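Local coordinates for Sca-family protein (Rickettsia rickettsii, PDB 4LQ8), which is a rickettsial surface cell antigen, represented by its N-terminal head domain, and probably takes part in adhesion to or interaction with the host cell, at residues 73-76 with 77-80; 93-96 with 97-100; 113-116 with 117-121; 123-126 with 127-131; 140-143 with 144-147. All coordinates share one frame; numbering follows the deposited sequence.

Contact 1 (73-76 with 77-80); sequences IIQP and QKDN
Q75 and D79 meet through their polar ends one turn apart on helix 64-90, an i to i+4 side-chain pair on a kinked α-helix. Q75 NE2 donates to D79 OD1 over 2.8 Å. The carboxylate oxygen lies almost in the plane of the Q75 amide, whereas the donor reaches OD1 on its syn side, 34° out of the carboxylate plane. Q75 has CG anti to the backbone N (chi1 -169°) and then bends at chi2, which folds its amide back beside D79. The other amide atom works too: a water donates to Q75 OE1 and accepts from K78 NZ, tying the glutamine to the lysine. In the next shell, K78 runs out fully extended alongside I74, its CE 4.0 Å from I74 CG2, and its ammonium is held by T114 O and Q324 O. Q75 NE2 has a further acceptor in K113 O, so the loop before helix 116-120 fixes this amide from outside the helix. Q77 lies parallel to I73, with NE2 3.7 Å from I73 CG2; that NE2 is bound chiefly by E145 of helix 135-155, and also by S278 O. A second water donates to both Q77 OE1 and I74 O. P76 lacks an N-H, which leaves the preceding turn one bond short and marks the kink, yet its carbonyl still serves the following turn. P76 O accepts from N80 N at 2.9 Å and, more weakly because of the bent 126° angle, from N80 ND2 at 2.8 Å.

Contact 2 (93-96 with 97-100); sequences TDRD and LAEQ
R95 folds its guanidinium over the methyl of A98, whose CB lies 3.1 Å from the plane on one face and is displaced toward the rim. The closest approach is from R95 NH1 to A98 CB, 3.3 Å. Bends at chi2 and chi3 (-48° and -50°) curl the arginine back over A98, and NH1 donates to L92 O and L89 O, at the end of helix 64-90 and just beyond it. D94 is the N-cap. Its OD1 accepts from L97 N at 3.1 Å in a fairly straight bond, although the donor stands above the carboxylate, 66° out of its plane. The same side chain crosses L97 at about a right angle, bringing OD2 to 3.6 Å from L97 CB. One residue further, A98 N donates to D94 O, so the cap residue serves the first turn with side chain and carbonyl alike. E99 N on R95 O and Q100 N on D96 O carry the regular helical pattern onward. The turn lies largely at the surface, its centre about 33 Å from the centre of the chain: R95 joins the start of helix 95-111 to L89 and L92, while L97 touches F127 of helix 125-132.

Contact 3 (113-116 with 117-121); sequences KTLS and TFFGN
T117 follows S116 on the short helix 116-120, exposed and beside E108 of helix 95-111, and the next residue, F118, lies alongside L115, both side chains pointing the same way, with F118 CB 3.9 Å from L115 CB. With CG anti to its backbone N (chi1 -178°), F118 sends its ring on past the leucine. F119 has the other common setting, CG beside the backbone N (chi1 -73°), and this carries the CD2-CE2 side of its ring back to L115: CE2 is 3.8 Å from L115 CB. T114 O stands near the plane of the F119 ring at its edge, 4.2 Å from CD2, while F118 CD2 sits over the centre of one face, 3.9 Å above it. L115 is the N-cap, and its carbonyl accepts from F119 N at 3.0 Å in a nearly straight bond. G120 N then donates to S116 O, 3.0 Å away, and more weakly to T117 O. N121 N closes on F118 O, and its OD1 receives A123 N. L115 and the two phenylalanines pack among three helices: L115 and F118 rest on I82 of helix 64-90, F119 on L81, and both rings on I128 of helix 125-132, with I105 of helix 95-111 beside F118.

Contact 4 (123-126 with 127-131); sequences ANRE and FIDKA
F127 and E126 are neighbours in sequence, yet their side chains run side by side, and the glutamate carboxylate ends over one face of the ring. E126 OE1 stands 4.0 Å above the ring plane, offset toward the rim, with the two flat groups turned 39° against each other. The cause is an unusual first torsion: E126 CG lies between the backbone N and the carbonyl carbon (chi1 66°), and the chain then extends, passing 4.0 Å from F127 CD2 at CG. F127 holds CG beside its backbone N (chi1 -66°), which swings the ring back toward A123, whose O lies in the ring plane at the edge, 3.8 Å from F127 CD2. I128 reaches back in the same way, so that its CD1 packs 4.0 Å from N124 CB while its N donates to N124 O. R125 and D129 point the same way, with R125 CG 3.7 Å from D129 OD2; the R125 chain bends at chi3 and the charged ends stay apart, R125 NE 5.4 Å from D129 OD2. K130 stretches out from E126 O, which its N binds, and any attraction to the E126 carboxylate would act only at longer range. Beyond the helix, F127 meets L89 and L92, and I128 meets F118 and F119. The pattern is that of an amphipathic turn of helix 125-132, with F127 and I128 turned to the helical bundle and R125 and E126 exposed.

Contact 5 (140-143 with 144-147); sequences KLES and IEIA
K140 O takes two donors from the following turn: I144 N at 3.1 Å and, in a weak bond, S143 OG at 3.3 Å. E145 N donates to L141 O at 2.9 Å, the shortest of the four backbone bonds here. E145 CG stands beside the backbone N (chi1 -79°), and the acid lies back over the preceding turn, OE2 3.8 Å from L141 CB. Beyond the helix its OE2 also accepts from K280 N and its OE1 from H297 NE2; these bonds satisfy the buried carboxylate and would probably favour its charged form. I144 has a rarer setting: its CG1 lies between the backbone N and the carbonyl carbon (chi1 65°), 3.3 Å from L141 O and 3.4 Å from K140 O, before the side chain reaches P76. S143 OG takes the equivalent position, which brings it to K140 O. I146 lays CG1 3.5 Å from E142 O and touches V257 and H297 outside the helix. E142 is anchored by a salt bridge to K138 and by G298 N. The arrangement is a regular i to i+4 turn of helix 135-155, used as a helix-to-sheet junction: L141 and I144 pack on helix 64-90, and E145 links helix 135-155 both to Q77 of helix 64-90 and to H297 of strand 292-297.

In the fold
Helix 64-90 is the common support. Contact 1 on it is hydrogen-bonded to both contact 3 and contact 5, with centres about 12 Å and 10 Å away, and packs on contact 5 as well, where P76 CB lies 3.9 Å from I144 CD1. Contacts 3 and 5 do not meet, their centres about 22 Å apart. Contact 4 adjoins contact 3, where F119 CD1 lies 3.7 Å from I128 CD1, and reaches contact 2 by a thin touch of L97 CD2 on F127 CZ at 4.2 Å. Contact 2 is the outlying member, about 25 Å from contact 1 and 31 Å from contact 5 between centres. The series thus runs from the sheet-facing side of the helical part to its far tip.

Contact 1 (73-76 with 77-80)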
loop_
_atom_site.group_PDB
_atom_site.type_symbol
_atom_site.label_atom_id
_atom_site.label_comp_id
_atom_site.label_asym_id
_atom_site.label_seq_id
_atom_site.Cartn_x
_atom_site.Cartn_y
_atom_site.Cartn_z
ATOM N N ILE A 73 -9.365 3.807 1.131
ATOM C CA ILE A 73 -7.938 4.140 1.188
ATOM C C ILE A 73 -7.480 5.003 0.009
ATOM O O ILE A 73 -7.018 6.130 0.220
ATOM C CB ILE A 73 -7.039 2.854 1.343
ATOM C CG1 ILE A 73 -7.435 1.982 2.600
ATOM C CG2 ILE A 73 -5.527 3.202 1.329
ATOM C CD1 ILE A 73 -7.115 2.627 4.065
ATOM N N ILE A 74 -7.516 4.441 -1.227
ATOM C CA ILE A 74 -6.926 5.093 -2.407
ATOM C C ILE A 74 -7.552 6.461 -2.719
ATOM O O ILE A 74 -6.812 7.441 -2.831
ATOM C CB ILE A 74 -6.898 4.150 -3.638
ATOM C CG1 ILE A 74 -6.044 2.883 -3.317
ATOM C CG2 ILE A 74 -6.394 4.880 -4.910
ATOM C CD1 ILE A 74 -6.251 1.709 -4.279
ATOM N N GLN A 75 -8.876 6.524 -2.904
ATOM C CA GLN A 75 -9.570 7.785 -3.207
ATOM C C GLN A 75 -9.450 8.796 -2.053
ATOM O O GLN A 75 -9.015 9.907 -2.332
ATOM C CB GLN A 75 -11.036 7.554 -3.651
ATOM C CG GLN A 75 -11.718 8.806 -4.242
ATOM C CD GLN A 75 -11.040 9.271 -5.496
ATOM O OE1 GLN A 75 -10.804 8.497 -6.436
ATOM N NE2 GLN A 75 -10.649 10.530 -5.514
ATOM N N PRO A 76 -9.695 8.458 -0.766
ATOM C CA PRO A 76 -9.518 9.476 0.300
ATOM C C PRO A 76 -8.094 10.017 0.432
ATOM O O PRO A 76 -7.931 11.187 0.786
ATOM C CB PRO A 76 -9.966 8.740 1.582
ATOM C CG PRO A 76 -10.881 7.689 1.105
ATOM C CD PRO A 76 -10.260 7.217 -0.191
ATOM N N GLN A 77 -7.064 9.196 0.154
ATOM C CA GLN A 77 -5.676 9.666 0.203
ATOM C C GLN A 77 -5.486 10.762 -0.841
ATOM O O GLN A 77 -4.917 11.811 -0.532
ATOM C CB GLN A 77 -4.673 8.538 -0.032
ATOM C CG GLN A 77 -4.515 7.611 1.160
ATOM C CD GLN A 77 -3.650 6.426 0.801
ATOM O OE1 GLN A 77 -3.584 5.973 -0.356
ATOM N NE2 GLN A 77 -2.974 5.903 1.785
ATOM N N LYS A 78 -5.989 10.515 -2.068
ATOM C CA LYS A 78 -5.991 11.465 -3.179
ATOM C C LYS A 78 -6.793 12.707 -2.826
ATOM O O LYS A 78 -6.339 13.798 -3.116
ATOM C CB LYS A 78 -6.629 10.828 -4.430
ATOM C CG LYS A 78 -5.767 9.782 -5.103
ATOM C CD LYS A 78 -6.490 9.259 -6.318
ATOM C CE LYS A 78 -5.702 8.186 -7.030
ATOM N NZ LYS A 78 -6.496 7.613 -8.148
ATOM N N ASP A 79 -7.969 12.542 -2.191
ATOM C CA ASP A 79 -8.854 13.664 -1.839
ATOM C C ASP A 79 -8.239 14.595 -0.799
ATOM O O ASP A 79 -8.284 15.814 -0.980
ATOM C CB ASP A 79 -10.237 13.182 -1.389
ATOM C CG ASP A 79 -11.049 12.475 -2.456
ATOM O OD1 ASP A 79 -10.695 12.600 -3.665
ATOM O OD2 ASP A 79 -12.043 11.800 -2.091
ATOM N N ASN A 80 -7.646 14.036 0.270
ATOM C CA ASN A 80 -6.963 14.857 1.266
ATOM C C ASN A 80 -5.748 15.537 0.651
ATOM O O ASN A 80 -5.521 16.700 0.940
ATOM C CB ASN A 80 -6.583 14.067 2.494
ATOM C CG ASN A 80 -7.784 13.684 3.286
ATOM O OD1 ASN A 80 -8.410 14.514 3.923
ATOM N ND2 ASN A 80 -8.113 12.412 3.275
HETATM O O HOH W 1 -3.939 6.844 -2.970
HETATM O O HOH W 2 -8.928 6.576 -6.945
#

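Contact 2 (93-96 with 97-100)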
loop_
_atom_site.group_PDB
_atom_site.type_symbol
_atom_site.label_atom_id
_atom_site.label_comp_id
_atom_site.label_asym_id
_atom_site.label_seq_id
_atom_site.Cartn_x
_atom_site.Cartn_y
_atom_site.Cartn_z
ATOM N N THR A 93 2.979 33.023 -4.517
ATOM C CA THR A 93 3.114 34.452 -4.849
ATOM C C THR A 93 2.672 34.663 -6.307
ATOM O O THR A 93 2.058 35.676 -6.622
ATOM C CB THR A 93 4.529 35.010 -4.517
ATOM O OG1 THR A 93 5.534 34.177 -5.101
ATOM C CG2 THR A 93 4.782 35.122 -3.013
ATOM N N ASP A 94 2.923 33.663 -7.175
ATOM C CA ASP A 94 2.494 33.716 -8.566
ATOM C C ASP A 94 0.999 33.348 -8.619
ATOM O O ASP A 94 0.640 32.174 -8.611
ATOM C CB ASP A 94 3.367 32.788 -9.438
ATOM C CG ASP A 94 3.157 32.908 -10.932
ATOM O OD1 ASP A 94 2.126 33.497 -11.348
ATOM O OD2 ASP A 94 3.969 32.343 -11.683
ATOM N N ARG A 95 0.141 34.371 -8.621
ATOM C CA ARG A 95 -1.316 34.240 -8.635
ATOM C C ARG A 95 -1.863 33.721 -9.960
ATOM O O ARG A 95 -2.888 33.041 -9.967
ATOM C CB ARG A 95 -2.010 35.564 -8.219
ATOM C CG ARG A 95 -1.620 36.101 -6.824
ATOM C CD ARG A 95 -1.663 35.077 -5.696
ATOM N NE ARG A 95 -2.928 34.333 -5.653
ATOM C CZ ARG A 95 -3.047 33.087 -5.212
ATOM N NH1 ARG A 95 -1.982 32.430 -4.759
ATOM N NH2 ARG A 95 -4.224 32.479 -5.238
ATOM N N ASP A 96 -1.189 34.042 -11.068
ATOM C CA ASP A 96 -1.530 33.548 -12.406
ATOM C C ASP A 96 -1.368 32.027 -12.422
ATOM O O ASP A 96 -2.272 31.328 -12.864
ATOM C CB ASP A 96 -0.634 34.200 -13.479
ATOM C CG ASP A 96 -0.814 35.703 -13.588
ATOM O OD1 ASP A 96 -1.925 36.198 -13.270
ATOM O OD2 ASP A 96 0.146 36.385 -14.002
ATOM N N LEU A 97 -0.247 31.515 -11.883
ATOM C CA LEU A 97 0.009 30.075 -11.804
ATOM C C LEU A 97 -0.957 29.389 -10.825
ATOM O O LEU A 97 -1.477 28.318 -11.147
ATOM C CB LEU A 97 1.477 29.792 -11.439
ATOM C CG LEU A 97 1.905 28.307 -11.293
ATOM C CD1 LEU A 97 1.650 27.510 -12.581
ATOM C CD2 LEU A 97 3.363 28.214 -10.891
ATOM N N ALA A 98 -1.200 30.012 -9.640
ATOM C CA ALA A 98 -2.113 29.496 -8.608
ATOM C C ALA A 98 -3.511 29.306 -9.179
ATOM O O ALA A 98 -4.112 28.250 -8.979
ATOM C CB ALA A 98 -2.161 30.443 -7.420
ATOM N N GLU A 99 -4.006 30.307 -9.929
ATOM C CA GLU A 99 -5.336 30.266 -10.560
ATOM C C GLU A 99 -5.403 29.268 -11.714
ATOM O O GLU A 99 -6.412 28.583 -11.867
ATOM C CB GLU A 99 -5.788 31.676 -10.991
ATOM C CG GLU A 99 -7.240 31.779 -11.445
ATOM C CD GLU A 99 -8.353 31.208 -10.568
ATOM O OE1 GLU A 99 -8.327 31.407 -9.329
ATOM O OE2 GLU A 99 -9.270 30.575 -11.138
ATOM N N GLN A 100 -4.338 29.168 -12.512
ATOM C CA GLN A 100 -4.310 28.208 -13.620
ATOM C C GLN A 100 -4.357 26.768 -13.078
ATOM O O GLN A 100 -5.169 25.961 -13.539
ATOM C CB GLN A 100 -3.085 28.412 -14.519
ATOM C CG GLN A 100 -2.974 27.327 -15.600
ATOM C CD GLN A 100 -1.980 27.732 -16.644
ATOM O OE1 GLN A 100 -2.218 28.637 -17.441
ATOM N NE2 GLN A 100 -0.822 27.125 -16.604
#

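Contact 3 (113-116 with 117-121)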
loop_
_atom_site.group_PDB
_atom_site.type_symbol
_atom_site.label_atom_id
_atom_site.label_comp_id
_atom_site.label_asym_id
_atom_site.label_seq_id
_atom_site.Cartn_x
_atom_site.Cartn_y
_atom_site.Cartn_z
ATOM N N LYS A 113 -12.895 11.724 -11.148
ATOM C CA LYS A 113 -12.638 11.853 -9.710
ATOM C C LYS A 113 -11.345 11.121 -9.262
ATOM O O LYS A 113 -10.754 11.501 -8.251
ATOM C CB LYS A 113 -13.875 11.435 -8.875
ATOM C CG LYS A 113 -14.072 9.929 -8.687
ATOM C CD LYS A 113 -15.200 9.655 -7.713
ATOM C CE LYS A 113 -15.215 8.224 -7.245
ATOM N NZ LYS A 113 -16.392 7.943 -6.383
ATOM N N THR A 114 -10.895 10.104 -10.032
ATOM C CA THR A 114 -9.669 9.335 -9.758
ATOM C C THR A 114 -8.411 10.150 -10.132
ATOM O O THR A 114 -7.305 9.747 -9.782
ATOM C CB THR A 114 -9.704 7.926 -10.433
ATOM O OG1 THR A 114 -9.341 8.039 -11.814
ATOM C CG2 THR A 114 -11.059 7.210 -10.277
ATOM N N LEU A 115 -8.591 11.278 -10.869
ATOM C CA LEU A 115 -7.533 12.217 -11.300
ATOM C C LEU A 115 -6.326 11.543 -11.928
ATOM O O LEU A 115 -5.177 11.878 -11.629
ATOM C CB LEU A 115 -7.117 13.124 -10.130
ATOM C CG LEU A 115 -8.181 14.152 -9.701
ATOM C CD1 LEU A 115 -7.939 14.611 -8.298
ATOM C CD2 LEU A 115 -8.195 15.350 -10.625
ATOM N N SER A 116 -6.596 10.574 -12.799
ATOM C CA SER A 116 -5.572 9.778 -13.470
ATOM C C SER A 116 -4.579 10.684 -14.273
ATOM O O SER A 116 -3.364 10.544 -14.127
ATOM C CB SER A 116 -6.241 8.731 -14.360
ATOM O OG SER A 116 -5.275 7.909 -14.988
ATOM N N THR A 117 -5.103 11.653 -15.028
ATOM C CA THR A 117 -4.271 12.587 -15.806
ATOM C C THR A 117 -3.456 13.499 -14.869
ATOM O O THR A 117 -2.263 13.648 -15.083
ATOM C CB THR A 117 -5.116 13.349 -16.850
ATOM O OG1 THR A 117 -5.770 12.378 -17.666
ATOM C CG2 THR A 117 -4.264 14.275 -17.747
ATOM N N PHE A 118 -4.084 14.052 -13.811
ATOM C CA PHE A 118 -3.379 14.881 -12.840
ATOM C C PHE A 118 -2.154 14.149 -12.260
ATOM O O PHE A 118 -1.055 14.703 -12.265
ATOM C CB PHE A 118 -4.311 15.298 -11.687
ATOM C CG PHE A 118 -3.631 16.205 -10.681
ATOM C CD1 PHE A 118 -3.548 17.581 -10.899
ATOM C CD2 PHE A 118 -3.049 15.683 -9.534
ATOM C CE1 PHE A 118 -2.903 18.419 -9.974
ATOM C CE2 PHE A 118 -2.398 16.520 -8.618
ATOM C CZ PHE A 118 -2.341 17.881 -8.840
ATOM N N PHE A 119 -2.351 12.929 -11.730
ATOM C CA PHE A 119 -1.262 12.193 -11.065
ATOM C C PHE A 119 -0.210 11.647 -12.021
ATOM O O PHE A 119 0.939 11.486 -11.615
ATOM C CB PHE A 119 -1.798 11.097 -10.129
ATOM C CG PHE A 119 -2.413 11.680 -8.875
ATOM C CD1 PHE A 119 -1.612 12.198 -7.863
ATOM C CD2 PHE A 119 -3.801 11.728 -8.713
ATOM C CE1 PHE A 119 -2.183 12.804 -6.744
ATOM C CE2 PHE A 119 -4.368 12.304 -7.579
ATOM C CZ PHE A 119 -3.557 12.837 -6.598
ATOM N N GLY A 120 -0.576 11.433 -13.281
ATOM C CA GLY A 120 0.376 10.980 -14.289
ATOM C C GLY A 120 1.130 12.113 -14.967
ATOM O O GLY A 120 1.991 11.863 -15.819
ATOM N N ASN A 121 0.818 13.384 -14.610
ATOM C CA ASN A 121 1.471 14.532 -15.257
ATOM C C ASN A 121 2.721 14.933 -14.482
ATOM O O ASN A 121 2.577 15.392 -13.355
ATOM C CB ASN A 121 0.478 15.711 -15.382
ATOM C CG ASN A 121 1.009 16.910 -16.135
ATOM O OD1 ASN A 121 2.211 17.054 -16.430
ATOM N ND2 ASN A 121 0.118 17.801 -16.469
#

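Contact 4 (123-126 with 127-131)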
loop_
_atom_site.group_PDB
_atom_site.type_symbol
_atom_site.label_atom_id
_atom_site.label_comp_id
_atom_site.label_asym_id
_atom_site.label_seq_id
_atom_site.Cartn_x
_atom_site.Cartn_y
_atom_site.Cartn_z
ATOM N N ALA A 123 4.418 17.569 -14.507
ATOM C CA ALA A 123 4.350 18.988 -14.108
ATOM C C ALA A 123 3.663 19.183 -12.741
ATOM O O ALA A 123 3.849 20.233 -12.127
ATOM C CB ALA A 123 3.672 19.830 -15.180
ATOM N N ASN A 124 2.938 18.153 -12.230
ATOM C CA ASN A 124 2.280 18.241 -10.912
ATOM C C ASN A 124 3.098 17.698 -9.765
ATOM O O ASN A 124 2.697 17.869 -8.608
ATOM C CB ASN A 124 0.894 17.597 -10.914
ATOM C CG ASN A 124 -0.043 18.236 -11.887
ATOM O OD1 ASN A 124 -0.713 17.561 -12.648
ATOM N ND2 ASN A 124 -0.102 19.538 -11.862
ATOM N N ARG A 125 4.242 17.078 -10.064
ATOM C CA ARG A 125 5.124 16.452 -9.077
ATOM C C ARG A 125 5.560 17.400 -7.961
ATOM O O ARG A 125 5.502 17.007 -6.807
ATOM C CB ARG A 125 6.341 15.787 -9.759
ATOM C CG ARG A 125 7.143 14.843 -8.840
ATOM C CD ARG A 125 8.399 14.277 -9.512
ATOM N NE ARG A 125 8.163 13.003 -10.205
ATOM C CZ ARG A 125 7.817 12.881 -11.489
ATOM N NH1 ARG A 125 7.637 13.958 -12.241
ATOM N NH2 ARG A 125 7.638 11.682 -12.023
ATOM N N GLU A 126 5.994 18.621 -8.284
ATOM C CA GLU A 126 6.417 19.582 -7.257
ATOM C C GLU A 126 5.259 19.994 -6.339
ATOM O O GLU A 126 5.466 20.114 -5.135
ATOM C CB GLU A 126 7.131 20.808 -7.860
ATOM C CG GLU A 126 6.259 21.713 -8.730
ATOM C CD GLU A 126 6.913 23.012 -9.170
ATOM O OE1 GLU A 126 6.368 24.091 -8.841
ATOM O OE2 GLU A 126 7.964 22.951 -9.852
ATOM N N PHE A 127 4.041 20.154 -6.893
ATOM C CA PHE A 127 2.841 20.488 -6.107
ATOM C C PHE A 127 2.492 19.323 -5.187
ATOM O O PHE A 127 2.205 19.540 -4.004
ATOM C CB PHE A 127 1.653 20.836 -7.020
ATOM C CG PHE A 127 1.858 22.109 -7.810
ATOM C CD1 PHE A 127 1.606 23.354 -7.236
ATOM C CD2 PHE A 127 2.300 22.065 -9.127
ATOM C CE1 PHE A 127 1.821 24.536 -7.963
ATOM C CE2 PHE A 127 2.497 23.241 -9.855
ATOM C CZ PHE A 127 2.259 24.469 -9.267
ATOM N N ILE A 128 2.580 18.082 -5.717
ATOM C CA ILE A 128 2.270 16.857 -4.973
ATOM C C ILE A 128 3.272 16.721 -3.827
ATOM O O ILE A 128 2.861 16.561 -2.671
ATOM C CB ILE A 128 2.237 15.608 -5.922
ATOM C CG1 ILE A 128 0.996 15.622 -6.849
ATOM C CG2 ILE A 128 2.322 14.286 -5.140
ATOM C CD1 ILE A 128 1.141 14.725 -8.150
ATOM N N ASP A 129 4.586 16.830 -4.154
ATOM C CA ASP A 129 5.692 16.715 -3.193
ATOM C C ASP A 129 5.638 17.734 -2.092
ATOM O O ASP A 129 5.892 17.371 -0.949
ATOM C CB ASP A 129 7.065 16.747 -3.892
ATOM C CG ASP A 129 7.376 15.490 -4.683
ATOM O OD1 ASP A 129 6.619 14.494 -4.551
ATOM O OD2 ASP A 129 8.351 15.509 -5.457
ATOM N N LYS A 130 5.317 19.004 -2.415
ATOM C CA LYS A 130 5.213 20.057 -1.395
ATOM C C LYS A 130 4.015 19.832 -0.454
ATOM O O LYS A 130 4.096 20.178 0.726
ATOM C CB LYS A 130 5.163 21.459 -2.025
ATOM C CG LYS A 130 6.526 21.966 -2.475
ATOM C CD LYS A 130 6.403 23.307 -3.207
ATOM C CE LYS A 130 7.737 23.849 -3.664
ATOM N NZ LYS A 130 7.613 25.220 -4.224
ATOM N N ALA A 131 2.903 19.279 -0.973
ATOM C CA ALA A 131 1.726 19.006 -0.145
ATOM C C ALA A 131 2.004 17.819 0.787
ATOM O O ALA A 131 1.657 17.887 1.966
ATOM C CB ALA A 131 0.512 18.724 -1.016
#

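Contact 5 (140-143 with 144-147)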
loop_
_atom_site.group_PDB
_atom_site.type_symbol
_atom_site.label_atom_id
_atom_site.label_comp_id
_atom_site.label_asym_id
_atom_site.label_seq_id
_atom_site.Cartn_x
_atom_site.Cartn_y
_atom_site.Cartn_z
ATOM N N LYS A 140 -3.960 13.715 8.710
ATOM C CA LYS A 140 -5.225 13.335 8.088
ATOM C C LYS A 140 -5.101 11.957 7.426
ATOM O O LYS A 140 -5.943 11.084 7.649
ATOM C CB LYS A 140 -5.670 14.368 7.037
ATOM C CG LYS A 140 -5.994 15.730 7.622
ATOM C CD LYS A 140 -6.521 16.675 6.555
ATOM C CE LYS A 140 -6.974 17.984 7.178
ATOM N NZ LYS A 140 -5.845 18.889 7.452
ATOM N N LEU A 141 -4.037 11.756 6.645
ATOM C CA LEU A 141 -3.813 10.475 5.961
ATOM C C LEU A 141 -3.740 9.333 6.964
ATOM O O LEU A 141 -4.410 8.321 6.786
ATOM C CB LEU A 141 -2.547 10.520 5.085
ATOM C CG LEU A 141 -2.596 11.509 3.914
ATOM C CD1 LEU A 141 -1.283 11.539 3.193
ATOM C CD2 LEU A 141 -3.719 11.158 2.936
ATOM N N GLU A 142 -2.999 9.546 8.059
ATOM C CA GLU A 142 -2.854 8.542 9.106
ATOM C C GLU A 142 -4.189 8.099 9.722
ATOM O O GLU A 142 -4.413 6.889 9.851
ATOM C CB GLU A 142 -1.871 9.006 10.186
ATOM C CG GLU A 142 -0.435 9.063 9.670
ATOM C CD GLU A 142 0.605 9.505 10.681
ATOM O OE1 GLU A 142 0.290 9.499 11.892
ATOM O OE2 GLU A 142 1.746 9.822 10.276
ATOM N N SER A 143 -5.068 9.052 10.106
ATOM C CA SER A 143 -6.326 8.669 10.730
ATOM C C SER A 143 -7.257 7.971 9.743
ATOM O O SER A 143 -7.918 7.029 10.139
ATOM C CB SER A 143 -7.015 9.851 11.415
ATOM O OG SER A 143 -7.650 10.676 10.458
ATOM N N ILE A 144 -7.268 8.381 8.460
ATOM C CA ILE A 144 -8.133 7.700 7.494
ATOM C C ILE A 144 -7.566 6.334 7.118
ATOM O O ILE A 144 -8.343 5.443 6.787
ATOM C CB ILE A 144 -8.546 8.557 6.262
ATOM C CG1 ILE A 144 -7.364 8.953 5.353
ATOM C CG2 ILE A 144 -9.309 9.788 6.772
ATOM C CD1 ILE A 144 -7.121 8.090 4.125
ATOM N N GLU A 145 -6.237 6.155 7.192
ATOM C CA GLU A 145 -5.604 4.865 6.898
ATOM C C GLU A 145 -5.929 3.824 7.966
ATOM O O GLU A 145 -6.337 2.718 7.611
ATOM C CB GLU A 145 -4.083 5.007 6.724
ATOM C CG GLU A 145 -3.703 5.534 5.351
ATOM C CD GLU A 145 -2.407 6.322 5.310
ATOM O OE1 GLU A 145 -1.711 6.398 6.346
ATOM O OE2 GLU A 145 -2.076 6.854 4.228
ATOM N N ILE A 146 -5.766 4.183 9.256
ATOM C CA ILE A 146 -6.047 3.305 10.391
ATOM C C ILE A 146 -7.538 2.909 10.392
ATOM O O ILE A 146 -7.853 1.721 10.465
ATOM C CB ILE A 146 -5.577 3.958 11.731
ATOM C CG1 ILE A 146 -4.018 4.003 11.808
ATOM C CG2 ILE A 146 -6.200 3.249 12.973
ATOM C CD1 ILE A 146 -3.456 5.025 12.803
ATOM N N ALA A 147 -8.435 3.905 10.258
ATOM C CA ALA A 147 -9.885 3.685 10.225
ATOM C C ALA A 147 -10.290 2.921 8.961
ATOM O O ALA A 147 -11.128 2.036 9.043
ATOM C CB ALA A 147 -10.623 5.017 10.304
#